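PDB 1W07: peroxisomal acyl-coenzyme A oxidase 1 from Arabidopsis thaliana, which catalyses the FAD-dependent desaturation of long- and medium-chain acyl-CoAs to 2-trans-enoyl-CoAs in peroxisomal beta-oxidation, passing the electrons to oxygen to give hydrogen peroxide. Local coordinates for residues A97-D100 and L101-M105; G232-N235 and S236-N239; E485-E488 and A489-L492. The protein carries 1 engineered substitution. All coordinates share one frame; numbering follows the deposited sequence.

How the contacts relate
Contacts 1 and 2 sit together beside the flavin, their centres about 13 Å apart, although one belongs to the N-terminal helical region and the other to the middle domain. Met237 joins them: its CE lies 3.4 Å from Leu101 CD2 and 3.3 Å from Ala97 O. From contact 1, Leu101 touches FAD, and the side chain of Met105 comes within about 4 Å of that of Glu424, the inferred proton acceptor; from contact 2, Tyr234 and Asn239 reach the cofactor. Contact 3, in the C-terminal helical region, is remote from all this, its centre about 40 Å from that of contact 1 and about 42 Å from that of contact 2.

Contact 1: residues A97-D100 and L101-M105; sequences AYVD and LHWGM
Val99 and Trp103, one turn apart at the start of helix 98-113, lie side by side and point the same way. The apolar part of the contact is tight: Val99 CG1 reaches Trp103 CD1 at 3.4 Å, put there by a chi1 of 172° that sets this methyl opposite the backbone N. The other methyl, CG2, covers the rim of one face of the Tyr98 ring. Among the aromatic groups, His102 turns an edge to the indole, its CD2 over the centre of a Trp103 face; its ring nitrogens are bound by Ala126 O and Gly133 N. Were Trp103 cut back to an alanine, Val99 CG1 and the edge of His102 would probably lose their cover and a gap would open beside Arg90 of helix 83-93, which also touches the indole. Leu101, in the same stretch of helix, touches FAD, so the start of helix 98-113 forms part of the cofactor pocket.

Backbone bonds wind the turn. His102 N binds Tyr98 O at 3.1 Å, and Trp103 N gives Val99 O a nearly straight bond (177°, 3.2 Å). Gly104 N meets Asp100 O at 2.8 Å. At the N-terminal end the carboxylate of Asp100 folds back against the incoming chain: OD2 accepts the N-H of Ala97 at 3.0 Å, from above the carboxylate plane.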
ATOM      1  N   ALA B  97     -11.206 -19.068   2.806  1.00 14.84           N
ATOM      2  CA  ALA B  97     -12.358 -19.887   2.451  1.00 17.46           C
ATOM      3  C   ALA B  97     -13.378 -19.901   3.580  1.00 16.52           C
ATOM      4  O   ALA B  97     -13.063 -19.579   4.726  1.00 14.19           O
ATOM      5  CB  ALA B  97     -11.896 -21.317   2.144  1.00 13.84           C
ATOM      6  N   TYR B  98     -14.601 -20.293   3.249  1.00 15.18           N
ATOM      7  CA  TYR B  98     -15.697 -20.334   4.202  1.00 17.96           C
ATOM      8  C   TYR B  98     -15.337 -21.066   5.479  1.00 17.98           C
ATOM      9  O   TYR B  98     -15.828 -20.731   6.557  1.00 17.87           O
ATOM     10  CB  TYR B  98     -16.918 -20.993   3.561  1.00 16.78           C
ATOM     11  CG  TYR B  98     -16.747 -22.470   3.320  1.00 18.78           C
ATOM     12  CD1 TYR B  98     -17.132 -23.400   4.286  1.00 17.14           C
ATOM     13  CD2 TYR B  98     -16.215 -22.943   2.127  1.00 16.84           C
ATOM     14  CE1 TYR B  98     -16.999 -24.764   4.065  1.00 20.03           C
ATOM     15  CE2 TYR B  98     -16.071 -24.304   1.893  1.00 15.49           C
ATOM     16  CZ  TYR B  98     -16.466 -25.209   2.854  1.00 21.08           C
ATOM     17  OH  TYR B  98     -16.343 -26.556   2.607  1.00 21.17           O
ATOM     18  N   VAL B  99     -14.482 -22.071   5.346  1.00 17.75           N
ATOM     19  CA  VAL B  99     -14.052 -22.865   6.483  1.00 22.56           C
ATOM     20  C   VAL B  99     -13.457 -21.992   7.592  1.00 23.09           C
ATOM     21  O   VAL B  99     -13.610 -22.299   8.777  1.00 21.99           O
ATOM     22  CB  VAL B  99     -12.998 -23.920   6.056  1.00 21.48           C
ATOM     23  CG1 VAL B  99     -12.420 -24.610   7.271  1.00 28.63           C
ATOM     24  CG2 VAL B  99     -13.641 -24.956   5.142  1.00 23.38           C
ATOM     25  N   ASP B 100     -12.789 -20.904   7.221  1.00 20.59           N
ATOM     26  CA  ASP B 100     -12.178 -20.045   8.220  1.00 20.17           C
ATOM     27  C   ASP B 100     -13.220 -19.409   9.133  1.00 19.31           C
ATOM     28  O   ASP B 100     -12.997 -19.269  10.340  1.00 17.93           O
ATOM     29  CB  ASP B 100     -11.338 -18.941   7.560  1.00 20.99           C
ATOM     30  CG  ASP B 100     -10.329 -19.482   6.555  1.00 22.48           C
ATOM     31  OD1 ASP B 100      -9.796 -20.593   6.766  1.00 24.66           O
ATOM     32  OD2 ASP B 100     -10.058 -18.780   5.553  1.00 22.25           O
ATOM     33  N   LEU B 101     -14.354 -19.018   8.559  1.00 18.57           N
ATOM     34  CA  LEU B 101     -15.405 -18.380   9.344  1.00 18.89           C
ATOM     35  C   LEU B 101     -16.216 -19.390  10.136  1.00 20.94           C
ATOM     36  O   LEU B 101     -16.674 -19.098  11.240  1.00 22.39           O
ATOM     37  CB  LEU B 101     -16.326 -17.551   8.445  1.00 19.20           C
ATOM     38  CG  LEU B 101     -15.820 -16.177   7.994  1.00 17.65           C
ATOM     39  CD1 LEU B 101     -15.463 -15.347   9.215  1.00 17.45           C
ATOM     40  CD2 LEU B 101     -14.605 -16.314   7.088  1.00 19.44           C
ATOM     41  N   HIS B 102     -16.396 -20.577   9.571  1.00 19.99           N
ATOM     42  CA  HIS B 102     -17.127 -21.639  10.239  1.00 20.62           C
ATOM     43  C   HIS B 102     -16.453 -21.964  11.578  1.00 22.01           C
ATOM     44  O   HIS B 102     -17.094 -21.944  12.626  1.00 19.41           O
ATOM     45  CB  HIS B 102     -17.132 -22.886   9.368  1.00 20.93           C
ATOM     46  CG  HIS B 102     -17.832 -24.048   9.989  1.00 20.81           C
ATOM     47  ND1 HIS B 102     -19.206 -24.132  10.070  1.00 18.05           N
ATOM     48  CD2 HIS B 102     -17.350 -25.169  10.579  1.00 21.91           C
ATOM     49  CE1 HIS B 102     -19.540 -25.258  10.675  1.00 21.89           C
ATOM     50  NE2 HIS B 102     -18.433 -25.906  10.996  1.00 18.81           N
ATOM     51  N   TRP B 103     -15.153 -22.261  11.531  1.00 23.99           N
ATOM     52  CA  TRP B 103     -14.373 -22.599  12.722  1.00 23.85           C
ATOM     53  C   TRP B 103     -13.926 -21.379  13.535  1.00 24.99           C
ATOM     54  O   TRP B 103     -13.801 -21.447  14.759  1.00 25.89           O
ATOM     55  CB  TRP B 103     -13.120 -23.390  12.327  1.00 24.47           C
ATOM     56  CG  TRP B 103     -13.379 -24.752  11.739  1.00 22.50           C
ATOM     57  CD1 TRP B 103     -12.825 -25.270  10.604  1.00 23.44           C
ATOM     58  CD2 TRP B 103     -14.233 -25.770  12.269  1.00 26.11           C
ATOM     59  NE1 TRP B 103     -13.281 -26.545  10.392  1.00 27.56           N
ATOM     60  CE2 TRP B 103     -14.146 -26.881  11.401  1.00 29.37           C
ATOM     61  CE3 TRP B 103     -15.066 -25.853  13.394  1.00 29.83           C
ATOM     62  CZ2 TRP B 103     -14.857 -28.067  11.625  1.00 29.53           C
ATOM     63  CZ3 TRP B 103     -15.776 -27.032  13.616  1.00 31.61           C
ATOM     64  CH2 TRP B 103     -15.665 -28.123  12.733  1.00 28.36           C
ATOM     65  N   GLY B 104     -13.680 -20.267  12.850  1.00 23.45           N
ATOM     66  CA  GLY B 104     -13.208 -19.080  13.533  1.00 21.56           C
ATOM     67  C   GLY B 104     -14.224 -18.131  14.135  1.00 21.77           C
ATOM     68  O   GLY B 104     -13.888 -17.376  15.050  1.00 21.68           O
ATOM     69  N   MET B 105     -15.459 -18.166  13.646  1.00 22.85           N
ATOM     70  CA  MET B 105     -16.493 -17.262  14.150  1.00 23.98           C
ATOM     71  C   MET B 105     -17.828 -17.923  14.493  1.00 22.79           C
ATOM     72  O   MET B 105     -18.364 -17.732  15.591  1.00 21.67           O
ATOM     73  CB  MET B 105     -16.741 -16.144  13.130  1.00 23.88           C
ATOM     74  CG  MET B 105     -15.534 -15.238  12.880  1.00 22.66           C
ATOM     75  SD  MET B 105     -14.956 -14.352  14.350  1.00 33.60           S
ATOM     76  CE  MET B 105     -15.913 -12.795  14.200  1.00 26.80           C
TER

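Contact 2: residues G232-N235 and S236-N239; sequences GAYN and SMDN
Tyr234 and Met237 run alongside each other, ring against thioether chain. Met237 CB lies 3.9 Å from Tyr234 CD2, and the chain, bent at chi2 (75°) and chi3 (77°), brings its terminal CE to 4.1 Å from CE2 of the same ring. Asn239 crosses this tyrosine at about a right angle and sets OD1 at the ring edge, 4.0 Å from CD2. Both Tyr234 and Asn239 also touch FAD.

Two overlapping beta turns, between strands 220-224 and 240-244 of the acyl-CoA dehydrogenase-type middle domain, hold these groups in place. In the first, Asn235 N binds Gly232 O at 2.8 Å, and Ala233 takes the positive phi of a type II' turn; Asn235 ND2 adds a weak bond to the same carbonyl, and OD1 accepts from Lys228 N. The second is close to type I, closed by Met237 N on Tyr234 O at 2.9 Å.

Further out, Lys228 NZ donates to both Tyr234 O and Asn239 OD1, while Asn239 ND2 binds Trp175 O. Ser236 OG bonds to Pro96 O, just ahead of helix 98-113. With a lysine at its oxygen and a carbonyl at its nitrogen, the Asn239 amide is probably held this way round and polarised beside the flavin.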
ATOM      1  N   GLY B 232      -6.566 -13.225  -6.987  1.00 15.92           N
ATOM      2  CA  GLY B 232      -6.580 -14.335  -6.053  1.00 16.35           C
ATOM      3  C   GLY B 232      -6.970 -13.752  -4.705  1.00 18.14           C
ATOM      4  O   GLY B 232      -8.067 -13.212  -4.546  1.00 17.15           O
ATOM      5  N   ALA B 233      -6.069 -13.859  -3.734  1.00 17.83           N
ATOM      6  CA  ALA B 233      -6.287 -13.323  -2.399  1.00 16.50           C
ATOM      7  C   ALA B 233      -7.626 -13.725  -1.771  1.00 17.62           C
ATOM      8  O   ALA B 233      -7.922 -14.908  -1.632  1.00 18.89           O
ATOM      9  CB  ALA B 233      -6.142 -11.783  -2.443  1.00 16.60           C
ATOM     10  N   TYR B 234      -8.433 -12.740  -1.379  1.00 17.57           N
ATOM     11  CA  TYR B 234      -9.715 -13.034  -0.750  1.00 18.25           C
ATOM     12  C   TYR B 234     -10.808 -13.372  -1.758  1.00 16.57           C
ATOM     13  O   TYR B 234     -11.955 -13.605  -1.375  1.00 15.33           O
ATOM     14  CB  TYR B 234     -10.178 -11.846   0.105  1.00 23.26           C
ATOM     15  CG  TYR B 234     -10.070 -12.060   1.599  1.00 24.42           C
ATOM     16  CD1 TYR B 234      -8.858 -11.878   2.269  1.00 26.82           C
ATOM     17  CD2 TYR B 234     -11.186 -12.449   2.346  1.00 26.26           C
ATOM     18  CE1 TYR B 234      -8.762 -12.079   3.648  1.00 31.42           C
ATOM     19  CE2 TYR B 234     -11.097 -12.654   3.723  1.00 28.38           C
ATOM     20  CZ  TYR B 234      -9.878 -12.464   4.365  1.00 30.13           C
ATOM     21  OH  TYR B 234      -9.775 -12.644   5.723  1.00 33.43           O
ATOM     22  N   ASN B 235     -10.469 -13.415  -3.041  1.00 14.37           N
ATOM     23  CA  ASN B 235     -11.488 -13.712  -4.028  1.00 15.87           C
ATOM     24  C   ASN B 235     -11.912 -15.177  -4.044  1.00 19.90           C
ATOM     25  O   ASN B 235     -12.856 -15.553  -4.742  1.00 18.10           O
ATOM     26  CB  ASN B 235     -11.046 -13.213  -5.393  1.00 15.46           C
ATOM     27  CG  ASN B 235     -11.172 -11.705  -5.497  1.00 15.52           C
ATOM     28  OD1 ASN B 235     -12.264 -11.158  -5.343  1.00 10.13           O
ATOM     29  ND2 ASN B 235     -10.060 -11.027  -5.738  1.00 10.62           N
ATOM     30  N   SER B 236     -11.234 -15.994  -3.243  1.00 17.07           N
ATOM     31  CA  SER B 236     -11.580 -17.403  -3.115  1.00 18.88           C
ATOM     32  C   SER B 236     -12.659 -17.480  -2.028  1.00 19.00           C
ATOM     33  O   SER B 236     -13.320 -18.511  -1.863  1.00 16.22           O
ATOM     34  CB  SER B 236     -10.365 -18.215  -2.679  1.00 16.28           C
ATOM     35  OG  SER B 236      -9.762 -17.643  -1.536  1.00 16.05           O
ATOM     36  N   MET B 237     -12.817 -16.384  -1.285  1.00 17.03           N
ATOM     37  CA  MET B 237     -13.800 -16.297  -0.210  1.00 16.82           C
ATOM     38  C   MET B 237     -15.106 -15.765  -0.771  1.00 18.73           C
ATOM     39  O   MET B 237     -15.115 -14.808  -1.551  1.00 16.29           O
ATOM     40  CB  MET B 237     -13.306 -15.351   0.896  1.00 17.91           C
ATOM     41  CG  MET B 237     -14.272 -15.127   2.082  1.00 16.40           C
ATOM     42  SD  MET B 237     -14.357 -16.549   3.223  1.00 17.81           S
ATOM     43  CE  MET B 237     -12.817 -16.383   4.160  1.00 11.47           C
ATOM     44  N   ASP B 238     -16.210 -16.396  -0.390  1.00 16.63           N
ATOM     45  CA  ASP B 238     -17.509 -15.936  -0.851  1.00 16.69           C
ATOM     46  C   ASP B 238     -18.130 -14.979   0.160  1.00 19.57           C
ATOM     47  O   ASP B 238     -19.008 -15.367   0.934  1.00 18.96           O
ATOM     48  CB  ASP B 238     -18.460 -17.119  -1.101  1.00 15.00           C
ATOM     49  CG  ASP B 238     -18.564 -18.047   0.088  1.00 20.47           C
ATOM     50  OD1 ASP B 238     -19.696 -18.471   0.407  1.00 19.81           O
ATOM     51  OD2 ASP B 238     -17.519 -18.374   0.699  1.00 18.38           O
ATOM     52  N   ASN B 239     -17.654 -13.732   0.164  1.00 16.08           N
ATOM     53  CA  ASN B 239     -18.212 -12.728   1.066  1.00 12.13           C
ATOM     54  C   ASN B 239     -19.560 -12.369   0.471  1.00 12.98           C
ATOM     55  O   ASN B 239     -19.677 -12.127  -0.738  1.00 13.95           O
ATOM     56  CB  ASN B 239     -17.306 -11.493   1.151  1.00 11.95           C
ATOM     57  CG  ASN B 239     -15.976 -11.803   1.806  1.00 13.18           C
ATOM     58  OD1 ASN B 239     -14.978 -12.025   1.128  1.00 13.09           O
ATOM     59  ND2 ASN B 239     -15.968 -11.854   3.137  1.00 12.76           N
TER

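Contact 3: residues E485-E488 and A489-L492; sequences EAFE and ARAL
Phe487 and Arg490 are brought together by torsions that send both side chains off the same flank of helix 480-503, in the C-terminal helical region of the oxidase. Phe487 carries its ring on the side of its own backbone N (chi1 -84°), whereas Arg490 starts opposite its N and then bends at chi2 (-111°) before running on extended through chi3. The two finish alongside each other, with ring and guanidinium planes 82° apart. Arg490 NH1 is the group that touches, 4.1 Å from Phe487 CD2 and just as near CE2; seen from the guanidinium, CD2 lies at its edge, near the plane.

The helix supplies the frame through bonds four residues apart. Ala489 N binds Glu485 O at 2.9 Å, Arg490 N binds Ala486 O at 3.0 Å, and Leu492 N meets Glu488 O at 2.9 Å. The methyl CB of Ala491 rests 3.4 Å from Phe487 O.

Around this flank the neighbouring helices close in. Phe487 makes an edge-to-face ring contact with Phe571 and packs on Leu529 and Val532, while Arg490 forms a salt bridge from NH2 to Asp570 OD2 and a hydrogen bond from NH1 to Gln528 OE1. Helix 480-503 is thus joined to helices 516-538 and 568-572 by apolar packing, a hydrogen bond and a salt bridge.

A water links the pair a second time. It donates to Phe487 O at 2.8 Å and accepts from Arg490 NH1 at 3.0 Å, and that carbonyl oxygen holds a second donor, Ala491 N, at 3.1 Å.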
ATOM      1  N   GLU B 485      12.370   4.122  29.907  1.00 26.59           N
ATOM      2  CA  GLU B 485      12.123   5.441  30.478  1.00 28.26           C
ATOM      3  C   GLU B 485      11.726   6.418  29.384  1.00 26.78           C
ATOM      4  O   GLU B 485      10.764   7.169  29.527  1.00 26.66           O
ATOM      5  CB  GLU B 485      13.374   5.956  31.196  1.00 30.79           C
ATOM      6  CG  GLU B 485      13.213   7.351  31.771  1.00 33.64           C
ATOM      7  CD  GLU B 485      14.495   7.878  32.383  1.00 36.75           C
ATOM      8  OE1 GLU B 485      15.514   7.962  31.660  1.00 38.10           O
ATOM      9  OE2 GLU B 485      14.482   8.212  33.584  1.00 37.76           O
ATOM     10  N   ALA B 486      12.475   6.407  28.291  1.00 22.96           N
ATOM     11  CA  ALA B 486      12.184   7.295  27.172  1.00 21.89           C
ATOM     12  C   ALA B 486      10.781   7.068  26.608  1.00 20.30           C
ATOM     13  O   ALA B 486      10.034   8.027  26.411  1.00 18.66           O
ATOM     14  CB  ALA B 486      13.209   7.100  26.082  1.00 23.24           C
ATOM     15  N   PHE B 487      10.419   5.812  26.340  1.00 21.94           N
ATOM     16  CA  PHE B 487       9.090   5.507  25.791  1.00 21.89           C
ATOM     17  C   PHE B 487       7.943   5.750  26.778  1.00 22.15           C
ATOM     18  O   PHE B 487       6.863   6.179  26.379  1.00 23.06           O
ATOM     19  CB  PHE B 487       9.024   4.060  25.288  1.00 23.13           C
ATOM     20  CG  PHE B 487       9.559   3.877  23.891  1.00 22.08           C
ATOM     21  CD1 PHE B 487      10.924   3.959  23.631  1.00 21.96           C
ATOM     22  CD2 PHE B 487       8.689   3.649  22.829  1.00 22.48           C
ATOM     23  CE1 PHE B 487      11.413   3.821  22.336  1.00 19.38           C
ATOM     24  CE2 PHE B 487       9.163   3.506  21.532  1.00 21.84           C
ATOM     25  CZ  PHE B 487      10.532   3.594  21.285  1.00 23.36           C
ATOM     26  N   GLU B 488       8.168   5.467  28.059  1.00 22.93           N
ATOM     27  CA  GLU B 488       7.126   5.681  29.065  1.00 26.17           C
ATOM     28  C   GLU B 488       6.875   7.176  29.212  1.00 27.25           C
ATOM     29  O   GLU B 488       5.732   7.623  29.221  1.00 28.51           O
ATOM     30  CB  GLU B 488       7.529   5.077  30.417  1.00 25.61           C
ATOM     31  CG  GLU B 488       7.715   3.566  30.407  1.00 25.98           C
ATOM     32  CD  GLU B 488       8.080   3.015  31.772  1.00 28.59           C
ATOM     33  OE1 GLU B 488       8.726   3.747  32.548  1.00 31.51           O
ATOM     34  OE2 GLU B 488       7.744   1.849  32.063  1.00 30.94           O
ATOM     35  N   ALA B 489       7.948   7.949  29.313  1.00 28.56           N
ATOM     36  CA  ALA B 489       7.830   9.397  29.436  1.00 29.69           C
ATOM     37  C   ALA B 489       7.125  10.004  28.224  1.00 30.15           C
ATOM     38  O   ALA B 489       6.223  10.830  28.359  1.00 31.11           O
ATOM     39  CB  ALA B 489       9.209  10.019  29.588  1.00 31.83           C
ATOM     40  N   ARG B 490       7.543   9.594  27.036  1.00 26.88           N
ATOM     41  CA  ARG B 490       6.949  10.098  25.807  1.00 26.51           C
ATOM     42  C   ARG B 490       5.443   9.825  25.735  1.00 24.88           C
ATOM     43  O   ARG B 490       4.660  10.703  25.366  1.00 26.07           O
ATOM     44  CB  ARG B 490       7.677   9.480  24.607  1.00 26.96           C
ATOM     45  CG  ARG B 490       7.000   9.702  23.273  1.00 28.78           C
ATOM     46  CD  ARG B 490       6.457   8.389  22.734  1.00 29.62           C
ATOM     47  NE  ARG B 490       5.916   8.524  21.373  1.00 26.93           N
ATOM     48  CZ  ARG B 490       5.779   7.497  20.538  1.00 24.54           C
ATOM     49  NH1 ARG B 490       6.149   6.276  20.920  1.00 20.28           N
ATOM     50  NH2 ARG B 490       5.282   7.684  19.329  1.00 21.50           N
ATOM     51  N   ALA B 491       5.040   8.614  26.103  1.00 23.59           N
ATOM     52  CA  ALA B 491       3.630   8.231  26.087  1.00 23.40           C
ATOM     53  C   ALA B 491       2.837   8.973  27.161  1.00 26.18           C
ATOM     54  O   ALA B 491       1.785   9.549  26.886  1.00 25.07           O
ATOM     55  CB  ALA B 491       3.497   6.734  26.298  1.00 20.79           C
ATOM     56  N   LEU B 492       3.347   8.949  28.389  1.00 26.49           N
ATOM     57  CA  LEU B 492       2.691   9.619  29.507  1.00 27.99           C
ATOM     58  C   LEU B 492       2.555  11.113  29.226  1.00 26.19           C
ATOM     59  O   LEU B 492       1.509  11.702  29.469  1.00 27.30           O
ATOM     60  CB  LEU B 492       3.493   9.407  30.797  1.00 28.18           C
ATOM     61  CG  LEU B 492       2.978  10.122  32.059  1.00 28.94           C
ATOM     62  CD1 LEU B 492       1.551   9.706  32.359  1.00 30.65           C
ATOM     63  CD2 LEU B 492       3.876   9.767  33.226  1.00 33.04           C
TER
HETATM   64  O   HOH W   1       6.041   5.449  23.767  1.00 18.01           O